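Local coordinates for protein CurD (Moorea producens 3L, PDB 5KP7) that probably acts as a hydroxymethylglutaryl-CoA synthase of the thiolase-like superfamily, and binds 4'-phosphopantetheine in a pocket, at residues S56-N60 / L61-E65; Y183-S186 / F187-S191; H274-F277 / G278-K282; E389-E392 / Q393-H397. The protein carries 3 engineered substitutions. One frame throughout, in Å; residues are numbered along the deposited sequence. Where two conformers were deposited one is given.

Contact 1. Residues S56-N60 / L61-E65. With PNS (4'-phosphopantetheine), chain E.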
loop_
_atom_site.group_PDB
_atom_site.type_symbol
_atom_site.label_atom_id
_atom_site.label_comp_id
_atom_site.label_asym_id
_atom_site.label_seq_id
_atom_site.Cartn_x
_atom_site.Cartn_y
_atom_site.Cartn_z
ATOM N N SER A 56 -19.711 -9.322 7.471
ATOM C CA SER A 56 -19.448 -8.011 8.058
ATOM C C SER A 56 -17.983 -7.771 8.481
ATOM O O SER A 56 -17.555 -6.641 8.423
ATOM C CB SER A 56 -20.403 -7.715 9.210
ATOM O OG SER A 56 -20.096 -8.506 10.330
ATOM N N ARG A 57 -17.223 -8.810 8.855
ATOM C CA ARG A 57 -15.813 -8.628 9.242
ATOM C C ARG A 57 -14.997 -7.887 8.168
ATOM O O ARG A 57 -14.395 -6.880 8.473
ATOM C CB ARG A 57 -15.122 -9.951 9.631
ATOM C CG ARG A 57 -15.480 -10.447 11.047
ATOM C CD ARG A 57 -14.260 -10.821 11.891
ATOM N NE ARG A 57 -13.376 -9.665 12.151
ATOM C CZ ARG A 57 -12.171 -9.441 11.602
ATOM N NH1 ARG A 57 -11.502 -8.342 11.947
ATOM N NH2 ARG A 57 -11.612 -10.288 10.730
ATOM N N PHE A 58 -15.011 -8.343 6.925
ATOM C CA PHE A 58 -14.204 -7.666 5.880
ATOM C C PHE A 58 -14.862 -6.381 5.340
ATOM O O PHE A 58 -14.176 -5.408 5.118
ATOM C CB PHE A 58 -13.808 -8.603 4.743
ATOM C CG PHE A 58 -12.948 -9.770 5.187
ATOM C CD1 PHE A 58 -11.851 -9.575 6.018
ATOM C CD2 PHE A 58 -13.242 -11.051 4.768
ATOM C CE1 PHE A 58 -11.072 -10.649 6.437
ATOM C CE2 PHE A 58 -12.468 -12.132 5.177
ATOM C CZ PHE A 58 -11.388 -11.928 6.019
ATOM N N ASP A 59 -16.191 -6.362 5.163
ATOM C CA ASP A 59 -16.906 -5.094 4.856
ATOM C C ASP A 59 -16.617 -4.031 5.953
ATOM O O ASP A 59 -16.333 -2.865 5.658
ATOM C CB ASP A 59 -18.442 -5.337 4.708
ATOM C CG ASP A 59 -18.835 -6.021 3.378
ATOM O OD1 ASP A 59 -18.061 -6.818 2.830
ATOM O OD2 ASP A 59 -19.964 -5.786 2.853
ATOM N N ASN A 60 -16.619 -4.453 7.207
ATOM C CA ASN A 60 -16.280 -3.596 8.345
ATOM C C ASN A 60 -14.922 -2.910 8.181
ATOM O O ASN A 60 -14.737 -1.766 8.561
ATOM C CB ASN A 60 -16.196 -4.446 9.601
ATOM C CG ASN A 60 -16.288 -3.648 10.845
ATOM O OD1 ASN A 60 -15.264 -3.281 11.414
ATOM N ND2 ASN A 60 -17.521 -3.408 11.312
ATOM N N LEU A 61 -13.975 -3.662 7.635
ATOM C CA LEU A 61 -12.592 -3.217 7.446
ATOM C C LEU A 61 -12.362 -2.571 6.073
ATOM O O LEU A 61 -11.225 -2.201 5.725
ATOM C CB LEU A 61 -11.657 -4.411 7.653
ATOM C CG LEU A 61 -11.596 -4.978 9.079
ATOM C CD1 LEU A 61 -10.752 -6.233 9.088
ATOM C CD2 LEU A 61 -10.999 -3.994 10.064
ATOM N N MET A 62 -13.453 -2.439 5.310
ATOM C CA MET A 62 -13.479 -1.792 4.002
ATOM C C MET A 62 -12.726 -2.571 2.933
ATOM O O MET A 62 -12.248 -1.996 1.971
ATOM C CB MET A 62 -13.031 -0.319 4.090
ATOM C CG MET A 62 -13.718 0.448 5.207
ATOM S SD MET A 62 -13.267 2.199 5.233
ATOM C CE MET A 62 -14.315 2.831 3.897
ATOM N N MET A 63 -12.644 -3.888 3.087
ATOM C CA MET A 63 -11.965 -4.746 2.137
ATOM C C MET A 63 -13.006 -5.411 1.236
ATOM O O MET A 63 -14.082 -5.784 1.716
ATOM C CB MET A 63 -11.132 -5.792 2.878
ATOM C CG MET A 63 -10.112 -5.159 3.834
ATOM S SD MET A 63 -9.530 -6.239 5.181
ATOM C CE MET A 63 -8.707 -7.420 4.172
ATOM N N LYS A 64 -12.714 -5.509 -0.063
ATOM C CA LYS A 64 -13.669 -6.046 -1.043
ATOM C C LYS A 64 -13.052 -7.220 -1.817
ATOM O O LYS A 64 -13.579 -8.343 -1.808
ATOM C CB LYS A 64 -14.168 -4.958 -2.022
ATOM C CG LYS A 64 -15.041 -3.846 -1.412
ATOM C CD LYS A 64 -15.513 -2.792 -2.447
ATOM C CE LYS A 64 -16.840 -2.126 -2.063
ATOM N NZ LYS A 64 -17.594 -1.479 -3.198
ATOM N N GLU A 65 -11.949 -6.932 -2.516
ATOM C CA GLU A 65 -11.277 -7.930 -3.351
ATOM C C GLU A 65 -9.789 -7.805 -3.210
ATOM O O GLU A 65 -9.280 -6.723 -2.914
ATOM C CB GLU A 65 -11.619 -7.714 -4.825
ATOM C CG GLU A 65 -13.092 -7.837 -5.179
ATOM C CD GLU A 65 -13.468 -7.053 -6.412
ATOM O OE1 GLU A 65 -12.568 -6.421 -7.001
ATOM O OE2 GLU A 65 -14.658 -7.083 -6.801
HETATM O O23 PNS E . -9.221 -6.831 12.242
HETATM P P24 PNS E . -7.861 -7.393 12.585
HETATM O O26 PNS E . -7.762 -8.597 13.496
HETATM O O27 PNS E . -7.094 -7.856 11.226
HETATM C C28 PNS E . -7.028 -7.020 10.078
HETATM C C29 PNS E . -7.140 -7.835 8.789
HETATM C C30 PNS E . -6.840 -7.045 7.524
HETATM C C31 PNS E . -7.824 -9.222 8.878
HETATM C C32 PNS E . -5.717 -8.600 8.832
HETATM O O33 PNS E . -5.521 -9.480 7.690
HETATM C C34 PNS E . -4.422 -7.818 8.913
HETATM O O35 PNS E . -4.008 -7.409 9.993
HETATM N N36 PNS E . -3.831 -7.533 7.753
HETATM C C37 PNS E . -2.924 -6.415 7.609
HETATM C C38 PNS E . -1.498 -6.692 8.012
HETATM C C39 PNS E . -0.795 -5.381 7.752
HETATM O O40 PNS E . -0.272 -5.180 6.663
HETATM N N41 PNS E . -0.826 -4.484 8.743
HETATM C C42 PNS E . -0.190 -3.196 8.576
HETATM C C43 PNS E . -0.569 -2.212 9.663
HETATM S S44 PNS E . 0.405 -0.735 9.316
HETATM O O HOH W 1 -15.859 -8.096 1.819
#
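Helix 56-60 ends in a Schellman motif, in which Met63 N reaches back to Phe58 O at 3.0 Å and Met62 N to Asp59 O at 2.9 Å, while Met62 turns the chain with a positive phi of 68°. Within this turn Leu61 N makes weak bonds to the carbonyls of Arg57 and Phe58. The turn brings the side chain of Met63 back to the Phe58 ring as an oblique Met-aromatic contact, with SD 4.1 Å from Phe58 CD1. The same Met63 SD lies 3.7 Å from C30 of the pantetheine, one of its paired methyls, and the other methyl meets the Phe58 ring at its edge. Arg57 bends at chi2 and chi3, which lays its outer half beside Leu61, with NH1 3.6 Å from Leu61 CD1. From there NH1 donates a weak bond to phosphate oxygen O23 of the ligand at 2.8 Å, the oxygen sitting near the guanidinium plane. Elsewhere in the turn a water donates both to Asp59 OD1 and to Met63 O, while Asp59 OD2 forms a salt bridge with Arg45. The turn thus offers the ligand two kinds of surface: a long cationic side chain suited to a phosphate, whose charge it would partly balance, and a pliable thioether, a leucine and the edge of an aromatic ring suited to apolar carbons.

Contact 2. Residues Y183-S186 / F187-S191. With PNS (4'-phosphopantetheine), chain E.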
loop_
_atom_site.group_PDB
_atom_site.type_symbol
_atom_site.label_atom_id
_atom_site.label_comp_id
_atom_site.label_asym_id
_atom_site.label_seq_id
_atom_site.Cartn_x
_atom_site.Cartn_y
_atom_site.Cartn_z
ATOM N N TYR A 183 0.768 -20.541 9.579
ATOM C CA TYR A 183 1.939 -19.948 8.937
ATOM C C TYR A 183 2.256 -18.551 9.485
ATOM O O TYR A 183 1.353 -17.847 9.967
ATOM C CB TYR A 183 1.724 -19.848 7.421
ATOM C CG TYR A 183 1.356 -21.152 6.732
ATOM C CD1 TYR A 183 0.019 -21.565 6.642
ATOM C CD2 TYR A 183 2.342 -21.973 6.162
ATOM C CE1 TYR A 183 -0.322 -22.756 6.009
ATOM C CE2 TYR A 183 2.010 -23.168 5.527
ATOM C CZ TYR A 183 0.679 -23.557 5.453
ATOM O OH TYR A 183 0.332 -24.744 4.824
ATOM N N ASP A 184 3.530 -18.139 9.385
ATOM C CA ASP A 184 3.959 -16.769 9.766
ATOM C C ASP A 184 3.101 -15.702 9.059
ATOM O O ASP A 184 2.777 -14.654 9.635
ATOM C CB ASP A 184 5.447 -16.521 9.412
ATOM C CG ASP A 184 6.443 -17.294 10.310
ATOM O OD1 ASP A 184 6.035 -17.943 11.309
ATOM O OD2 ASP A 184 7.662 -17.242 10.001
ATOM N N TRP A 185 2.741 -15.989 7.802
ATOM C CA TRP A 185 1.942 -15.072 6.965
ATOM C C TRP A 185 0.405 -15.111 7.171
ATOM O O TRP A 185 -0.306 -14.264 6.601
ATOM C CB TRP A 185 2.292 -15.264 5.467
ATOM C CG TRP A 185 2.198 -16.683 4.955
ATOM C CD1 TRP A 185 3.240 -17.572 4.800
ATOM C CD2 TRP A 185 1.010 -17.386 4.531
ATOM N NE1 TRP A 185 2.770 -18.773 4.308
ATOM C CE2 TRP A 185 1.414 -18.687 4.125
ATOM C CE3 TRP A 185 -0.348 -17.041 4.438
ATOM C CZ2 TRP A 185 0.495 -19.649 3.640
ATOM C CZ3 TRP A 185 -1.267 -18.004 3.952
ATOM C CH2 TRP A 185 -0.831 -19.292 3.564
ATOM N N SER A 186 -0.116 -16.024 8.003
ATOM C CA SER A 186 -1.580 -16.220 8.102
ATOM C C SER A 186 -2.347 -14.930 8.452
ATOM O O SER A 186 -3.446 -14.711 7.926
ATOM C CB SER A 186 -1.930 -17.336 9.095
ATOM O OG SER A 186 -1.512 -18.599 8.587
ATOM N N PHE A 187 -1.751 -14.075 9.296
ATOM C CA PHE A 187 -2.354 -12.768 9.670
ATOM C C PHE A 187 -2.636 -11.874 8.430
ATOM O O PHE A 187 -3.562 -11.051 8.441
ATOM C CB PHE A 187 -1.484 -12.010 10.725
ATOM C CG PHE A 187 -0.249 -11.323 10.151
ATOM C CD1 PHE A 187 0.889 -12.058 9.819
ATOM C CD2 PHE A 187 -0.221 -9.938 9.943
ATOM C CE1 PHE A 187 2.016 -11.440 9.290
ATOM C CE2 PHE A 187 0.910 -9.316 9.415
ATOM C CZ PHE A 187 2.022 -10.068 9.087
ATOM N N ALA A 188 -1.837 -12.040 7.377
ATOM C CA ALA A 188 -1.884 -11.174 6.210
ATOM C C ALA A 188 -2.666 -11.723 4.999
ATOM O O ALA A 188 -2.757 -11.012 3.995
ATOM C CB ALA A 188 -0.466 -10.825 5.794
ATOM N N GLU A 189 -3.238 -12.928 5.077
ATOM C CA GLU A 189 -3.856 -13.534 3.883
ATOM C C GLU A 189 -4.980 -12.693 3.260
ATOM O O GLU A 189 -4.982 -12.440 2.058
ATOM C CB GLU A 189 -4.353 -14.953 4.150
ATOM C CG GLU A 189 -4.770 -15.662 2.879
ATOM C CD GLU A 189 -5.256 -17.060 3.123
ATOM O OE1 GLU A 189 -5.358 -17.440 4.321
ATOM O OE2 GLU A 189 -5.575 -17.754 2.127
ATOM N N PRO A 190 -5.927 -12.245 4.079
ATOM C CA PRO A 190 -7.012 -11.446 3.530
ATOM C C PRO A 190 -6.564 -10.142 2.861
ATOM O O PRO A 190 -7.203 -9.715 1.916
ATOM C CB PRO A 190 -7.857 -11.121 4.764
ATOM C CG PRO A 190 -7.487 -12.153 5.770
ATOM C CD PRO A 190 -6.054 -12.425 5.542
ATOM N N SER A 191 -5.485 -9.539 3.345
ATOM C CA SER A 191 -5.116 -8.211 2.935
ATOM C C SER A 191 -4.044 -8.156 1.867
ATOM O O SER A 191 -3.836 -7.112 1.294
ATOM C CB SER A 191 -4.683 -7.370 4.144
ATOM O OG SER A 191 -3.640 -7.976 4.868
HETATM O O23 PNS E . -9.221 -6.831 12.242
HETATM P P24 PNS E . -7.861 -7.393 12.585
HETATM O O26 PNS E . -7.762 -8.597 13.496
HETATM O O27 PNS E . -7.094 -7.856 11.226
HETATM C C28 PNS E . -7.028 -7.020 10.078
HETATM C C29 PNS E . -7.140 -7.835 8.789
HETATM C C30 PNS E . -6.840 -7.045 7.524
HETATM C C31 PNS E . -7.824 -9.222 8.878
HETATM C C32 PNS E . -5.717 -8.600 8.832
HETATM O O33 PNS E . -5.521 -9.480 7.690
HETATM C C34 PNS E . -4.422 -7.818 8.913
HETATM O O35 PNS E . -4.008 -7.409 9.993
HETATM N N36 PNS E . -3.831 -7.533 7.753
HETATM C C37 PNS E . -2.924 -6.415 7.609
HETATM C C38 PNS E . -1.498 -6.692 8.012
HETATM C C39 PNS E . -0.795 -5.381 7.752
HETATM O O40 PNS E . -0.272 -5.180 6.663
HETATM N N41 PNS E . -0.826 -4.484 8.743
HETATM C C42 PNS E . -0.190 -3.196 8.576
HETATM C C43 PNS E . -0.569 -2.212 9.663
HETATM S S44 PNS E . 0.405 -0.735 9.316
HETATM O O HOH W 2 0.240 -15.327 11.182
#
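Trp185 O accepts the backbone N-H of Ala188 at 2.8 Å with an N-H...O angle of 152°, the shortest hydrogen bond between segments 183-186 and 187-191. It is the i to i+3 bond of a short 3-10 segment that follows a type I beta turn from Tyr183 to Ser186, itself closed by Ser186 N to Tyr183 O; a weak bond from Glu189 N to Ser186 O comes next. A water extends the turn by donating to Tyr183 O and accepting from Phe187 N. Serine suits the turn's last position because its short arm brings OG back to accept from Tyr183 N. The Phe187 side chain stands with CG between its own N and carbonyl carbon (chi1 78°), which presents the ring edge to the preceding turn: CD1 is 3.2 Å from Asp184 O. Ala188 CB sits 4.0 Å above the middle of one face of that ring, and CE2 lies 3.8 Å from C38 of the pantetheine arm. Glu189, extended, runs alongside Trp185 so that OE1 comes to the edge of the indole at CZ3, with the carboxylate turned 86° from the ring. This buried carboxylate is satisfied elsewhere, OE1 by a salt bridge to Arg51 and OE2 by the hydroxyl of Tyr391. The loop also meets the ligand directly: its hydroxyl O33 donates to Phe187 O at 2.6 Å beside the Pro190 ring. Further along the arm, amide N36 of the pantetheine donates to Ser191 OG at 2.9 Å.

Contact 3. Residues H274-F277 / G278-K282. With PNS (4'-phosphopantetheine), chain E.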
loop_
_atom_site.group_PDB
_atom_site.type_symbol
_atom_site.label_atom_id
_atom_site.label_comp_id
_atom_site.label_asym_id
_atom_site.label_seq_id
_atom_site.Cartn_x
_atom_site.Cartn_y
_atom_site.Cartn_z
ATOM N N HIS A 274 -0.673 5.152 2.176
ATOM C CA HIS A 274 -0.394 3.739 2.122
ATOM C C HIS A 274 -1.582 3.052 2.795
ATOM O O HIS A 274 -1.950 3.425 3.899
ATOM C CB HIS A 274 0.902 3.372 2.861
ATOM C CG HIS A 274 1.099 1.905 2.949
ATOM N ND1 HIS A 274 1.058 1.113 1.836
ATOM C CD2 HIS A 274 1.209 1.066 4.007
ATOM C CE1 HIS A 274 1.177 -0.148 2.184
ATOM N NE2 HIS A 274 1.272 -0.207 3.495
ATOM N N THR A 275 -2.187 2.063 2.109
ATOM C CA THR A 275 -3.461 1.486 2.505
ATOM C C THR A 275 -3.368 -0.033 2.670
ATOM O O THR A 275 -3.661 -0.799 1.749
ATOM C CB THR A 275 -4.563 1.890 1.483
ATOM O OG1 THR A 275 -4.674 3.317 1.422
ATOM C CG2 THR A 275 -5.924 1.329 1.919
ATOM N N PRO A 276 -2.956 -0.495 3.862
ATOM C CA PRO A 276 -2.960 -1.938 4.076
ATOM C C PRO A 276 -4.370 -2.524 3.980
ATOM O O PRO A 276 -4.548 -3.625 3.474
ATOM C CB PRO A 276 -2.389 -2.068 5.493
ATOM C CG PRO A 276 -1.585 -0.850 5.691
ATOM C CD PRO A 276 -2.380 0.226 5.004
ATOM N N PHE A 277 -5.349 -1.755 4.457
ATOM C CA PHE A 277 -6.775 -2.001 4.280
ATOM C C PHE A 277 -7.471 -0.664 4.630
ATOM O O PHE A 277 -6.933 0.136 5.412
ATOM C CB PHE A 277 -7.331 -3.147 5.132
ATOM C CG PHE A 277 -7.031 -3.043 6.604
ATOM C CD1 PHE A 277 -5.797 -3.435 7.090
ATOM C CD2 PHE A 277 -8.006 -2.612 7.518
ATOM C CE1 PHE A 277 -5.510 -3.379 8.448
ATOM C CE2 PHE A 277 -7.701 -2.533 8.886
ATOM C CZ PHE A 277 -6.458 -2.921 9.339
ATOM N N GLY A 278 -8.629 -0.397 4.028
ATOM C CA GLY A 278 -9.214 0.928 4.165
ATOM C C GLY A 278 -9.601 1.326 5.578
ATOM O O GLY A 278 -9.490 2.483 5.947
ATOM N N GLY A 279 -10.046 0.357 6.392
ATOM C CA GLY A 279 -10.497 0.662 7.747
ATOM C C GLY A 279 -9.438 1.343 8.594
ATOM O O GLY A 279 -9.752 2.235 9.397
ATOM N N MET A 280 -8.174 0.942 8.424
ATOM C CA MET A 280 -7.131 1.559 9.214
ATOM C C MET A 280 -6.737 2.933 8.722
ATOM O O MET A 280 -6.316 3.764 9.525
ATOM C CB MET A 280 -5.895 0.667 9.408
ATOM C CG MET A 280 -5.202 0.280 8.165
ATOM S SD MET A 280 -3.525 -0.271 8.578
ATOM C CE MET A 280 -2.684 1.296 8.749
ATOM N N VAL A 281 -6.928 3.214 7.421
ATOM C CA VAL A 281 -6.751 4.555 6.907
ATOM C C VAL A 281 -7.852 5.479 7.470
ATOM O O VAL A 281 -7.578 6.603 7.876
ATOM C CB VAL A 281 -6.697 4.543 5.358
ATOM C CG1 VAL A 281 -6.705 5.953 4.776
ATOM C CG2 VAL A 281 -5.458 3.769 4.898
ATOM N N LYS A 282 -9.073 4.968 7.545
ATOM C CA LYS A 282 -10.165 5.720 8.197
ATOM C C LYS A 282 -9.794 6.048 9.642
ATOM O O LYS A 282 -9.953 7.188 10.086
ATOM C CB LYS A 282 -11.488 4.950 8.096
ATOM C CG LYS A 282 -12.688 5.714 8.664
ATOM C CD LYS A 282 -13.995 5.036 8.227
ATOM C CE LYS A 282 -15.178 5.585 8.932
ATOM N NZ LYS A 282 -16.428 4.929 8.454
HETATM O O23 PNS E . -9.221 -6.831 12.242
HETATM P P24 PNS E . -7.861 -7.393 12.585
HETATM O O26 PNS E . -7.762 -8.597 13.496
HETATM O O27 PNS E . -7.094 -7.856 11.226
HETATM C C28 PNS E . -7.028 -7.020 10.078
HETATM C C29 PNS E . -7.140 -7.835 8.789
HETATM C C30 PNS E . -6.840 -7.045 7.524
HETATM C C31 PNS E . -7.824 -9.222 8.878
HETATM C C32 PNS E . -5.717 -8.600 8.832
HETATM O O33 PNS E . -5.521 -9.480 7.690
HETATM C C34 PNS E . -4.422 -7.818 8.913
HETATM O O35 PNS E . -4.008 -7.409 9.993
HETATM N N36 PNS E . -3.831 -7.533 7.753
HETATM C C37 PNS E . -2.924 -6.415 7.609
HETATM C C38 PNS E . -1.498 -6.692 8.012
HETATM C C39 PNS E . -0.795 -5.381 7.752
HETATM O O40 PNS E . -0.272 -5.180 6.663
HETATM N N41 PNS E . -0.826 -4.484 8.743
HETATM C C42 PNS E . -0.190 -3.196 8.576
HETATM C C43 PNS E . -0.569 -2.212 9.663
HETATM S S44 PNS E . 0.405 -0.735 9.316
#
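At the start of helix 278-293, where it borders the pantetheine pocket, Phe277 in the N-cap position lays its ring against Met280. Phe277 O accepts only a weak bond from Met280 N, at 3.4 Å. Met280 CG sits 3.6 Å from the centroid of the Phe277 ring, over its face, as a CH-pi contact, and SD follows obliquely as a Met-aromatic one. The opposite face, toward its rim, receives methyl C30 of the ligand. Phe277 CG lies between its backbone N and carbonyl carbon (chi1 53°), which lays the ring along the first helical turn, with CD2 3.8 Å from Gly279 N. A serine here would take away the flat partition between Met280 and methyl C30 of the ligand, and this would probably open a gap and set the Met280 thioether free to turn. Met280 is bent at chi3: SD lies 3.5 Å from Pro276 CG, and CE ends 3.7 Å from thiol S44 of the ligand. Behind them, Val281 CG2 packs against Thr275, whose OG1 bonds to Phe273 O. Aromatic and thioether groups thus line the arm down to its sulfur, an arrangement consistent with the pantetheine tunnel of thiolase-like enzymes.

Contact 4. Residues E389-E392 / Q393-H397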
loop_
_atom_site.group_PDB
_atom_site.type_symbol
_atom_site.label_atom_id
_atom_site.label_comp_id
_atom_site.label_asym_id
_atom_site.label_seq_id
_atom_site.Cartn_x
_atom_site.Cartn_y
_atom_site.Cartn_z
ATOM N N GLU A 389 -12.227 -22.653 -4.697
ATOM C CA GLU A 389 -11.552 -23.853 -5.182
ATOM C C GLU A 389 -10.337 -23.523 -6.067
ATOM O O GLU A 389 -9.263 -24.109 -5.906
ATOM C CB GLU A 389 -12.532 -24.730 -5.963
ATOM C CG GLU A 389 -11.954 -26.037 -6.477
ATOM C CD GLU A 389 -13.008 -26.971 -7.055
ATOM O OE1 GLU A 389 -14.082 -27.141 -6.428
ATOM O OE2 GLU A 389 -12.758 -27.557 -8.137
ATOM N N GLU A 390 -10.527 -22.597 -7.000
ATOM C CA GLU A 390 -9.431 -22.139 -7.860
ATOM C C GLU A 390 -8.335 -21.469 -7.044
ATOM O O GLU A 390 -7.155 -21.740 -7.257
ATOM C CB GLU A 390 -9.950 -21.210 -8.948
ATOM C CG GLU A 390 -10.707 -21.922 -10.053
ATOM C CD GLU A 390 -11.544 -21.000 -10.915
ATOM O OE1 GLU A 390 -12.076 -19.995 -10.392
ATOM O OE2 GLU A 390 -11.659 -21.260 -12.134
ATOM N N TYR A 391 -8.726 -20.608 -6.101
ATOM C CA TYR A 391 -7.773 -19.905 -5.242
ATOM C C TYR A 391 -6.908 -20.887 -4.454
ATOM O O TYR A 391 -5.689 -20.758 -4.412
ATOM C CB TYR A 391 -8.497 -18.927 -4.302
ATOM C CG TYR A 391 -7.640 -18.294 -3.223
ATOM C CD1 TYR A 391 -6.724 -17.280 -3.521
ATOM C CD2 TYR A 391 -7.745 -18.689 -1.895
ATOM C CE1 TYR A 391 -5.957 -16.691 -2.527
ATOM C CE2 TYR A 391 -6.970 -18.114 -0.897
ATOM C CZ TYR A 391 -6.090 -17.105 -1.207
ATOM O OH TYR A 391 -5.321 -16.545 -0.205
ATOM N N GLU A 392 -7.538 -21.881 -3.830
ATOM C CA GLU A 392 -6.772 -22.881 -3.072
ATOM C C GLU A 392 -5.810 -23.665 -3.977
ATOM O O GLU A 392 -4.691 -23.949 -3.580
ATOM C CB GLU A 392 -7.717 -23.830 -2.290
ATOM C CG GLU A 392 -8.377 -23.096 -1.135
ATOM C CD GLU A 392 -9.543 -23.807 -0.480
ATOM O OE1 GLU A 392 -9.821 -23.456 0.688
ATOM O OE2 GLU A 392 -10.202 -24.665 -1.104
ATOM N N GLN A 393 -6.252 -24.003 -5.186
ATOM C CA GLN A 393 -5.388 -24.687 -6.135
ATOM C C GLN A 393 -4.203 -23.779 -6.498
ATOM O O GLN A 393 -3.046 -24.233 -6.573
ATOM C CB GLN A 393 -6.134 -25.038 -7.404
ATOM C CG GLN A 393 -7.189 -26.121 -7.323
ATOM C CD GLN A 393 -7.874 -26.249 -8.673
ATOM O OE1 GLN A 393 -9.082 -25.994 -8.800
ATOM N NE2 GLN A 393 -7.082 -26.598 -9.719
ATOM N N LEU A 394 -4.514 -22.502 -6.724
ATOM C CA LEU A 394 -3.476 -21.512 -7.072
ATOM C C LEU A 394 -2.402 -21.474 -6.009
ATOM O O LEU A 394 -1.226 -21.555 -6.333
ATOM C CB LEU A 394 -4.098 -20.139 -7.323
ATOM C CG LEU A 394 -3.232 -19.016 -7.890
ATOM C CD1 LEU A 394 -4.129 -17.960 -8.529
ATOM C CD2 LEU A 394 -2.352 -18.415 -6.812
ATOM N N LEU A 395 -2.783 -21.383 -4.729
ATOM C CA LEU A 395 -1.807 -21.412 -3.637
ATOM C C LEU A 395 -0.935 -22.657 -3.680
ATOM O O LEU A 395 0.277 -22.573 -3.544
ATOM C CB LEU A 395 -2.479 -21.358 -2.256
ATOM C CG LEU A 395 -3.353 -20.154 -1.914
ATOM C CD1 LEU A 395 -3.719 -20.166 -0.431
ATOM C CD2 LEU A 395 -2.706 -18.850 -2.308
ATOM N N TYR A 396 -1.571 -23.810 -3.830
ATOM C CA TYR A 396 -0.858 -25.085 -3.920
ATOM C C TYR A 396 0.153 -25.106 -5.087
ATOM O O TYR A 396 1.285 -25.514 -4.926
ATOM C CB TYR A 396 -1.892 -26.202 -4.067
ATOM C CG TYR A 396 -1.312 -27.574 -4.264
ATOM C CD1 TYR A 396 -0.964 -28.378 -3.176
ATOM C CD2 TYR A 396 -1.137 -28.089 -5.535
ATOM C CE1 TYR A 396 -0.453 -29.663 -3.367
ATOM C CE2 TYR A 396 -0.609 -29.350 -5.729
ATOM C CZ TYR A 396 -0.263 -30.122 -4.662
ATOM O OH TYR A 396 0.241 -31.362 -4.907
ATOM N N HIS A 397 -0.257 -24.585 -6.231
ATOM C CA HIS A 397 0.578 -24.615 -7.432
ATOM C C HIS A 397 1.724 -23.612 -7.407
ATOM O O HIS A 397 2.711 -23.768 -8.136
ATOM C CB HIS A 397 -0.305 -24.458 -8.668
ATOM C CG HIS A 397 -1.096 -25.683 -8.945
ATOM N ND1 HIS A 397 -0.495 -26.912 -9.088
ATOM C CD2 HIS A 397 -2.429 -25.906 -9.044
ATOM C CE1 HIS A 397 -1.421 -27.837 -9.283
ATOM N NE2 HIS A 397 -2.595 -27.252 -9.291
#
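From CB, the Tyr391 side chain places CG anti to its backbone N (chi1 171°), and the ring that follows is met on one face by Leu395. Leu395 CG lies 4.3 Å from the ring centroid, close to the ring normal, as a CH-pi contact. Farther out, the two methyls spread over the same face toward its two flanks: CE1 of Tyr391 is 3.9 Å from Leu395 CD2, and CE2 is 3.9 Å from Leu395 CD1. CZ touches both methyls. At the tip, OH is 4.0 Å from Leu395 CD1 and makes its hydrogen bonds beyond the helix, to Glu189 OE2 and Lys66 NZ. A phenylalanine here would keep the ring face under Leu395 but would probably leave the buried Glu189 carboxylate and Lys66 without the hydroxyl between them. The pairing is the i to i+4 relation of an alpha-helix, 388-397, and Leu395 N accordingly donates to Tyr391 O at 3.0 Å. A branched leucine can lay both methyls on the flat tyrosine ring, which suits this inward side. Toward solvent, Gln393 lies alongside Glu389 in the same relation, its OE1 3.7 Å from Glu389 CG and the amide turned 42° from the carboxylate. Glu390 OE2 bonds to Tyr384 OH, while its OE1 accepts from Ser387 N.

Along the chain the contacts follow in numerical order, but in space contacts 1, 2 and 3 gather round one pantetheine. Centres of contacts 1 and 3 are about 11 Å apart, where Leu61 O probably accepts from Gly279 N; contact 2 is about 16 Å from each, with Met63 CE of contact 1 packed on Pro190 and Ser191. Contact 2 lies in the loop joining sheet strands 161-168 and 195-202, and contact 3 follows outermost strand 270-273, so the core sheet carries two walls of the pocket, with helix 56-60 supplying another. Contact 4 lies on peripheral helix 388-397; of the other three contacts it touches just contact 2, at the loop bordering the pocket.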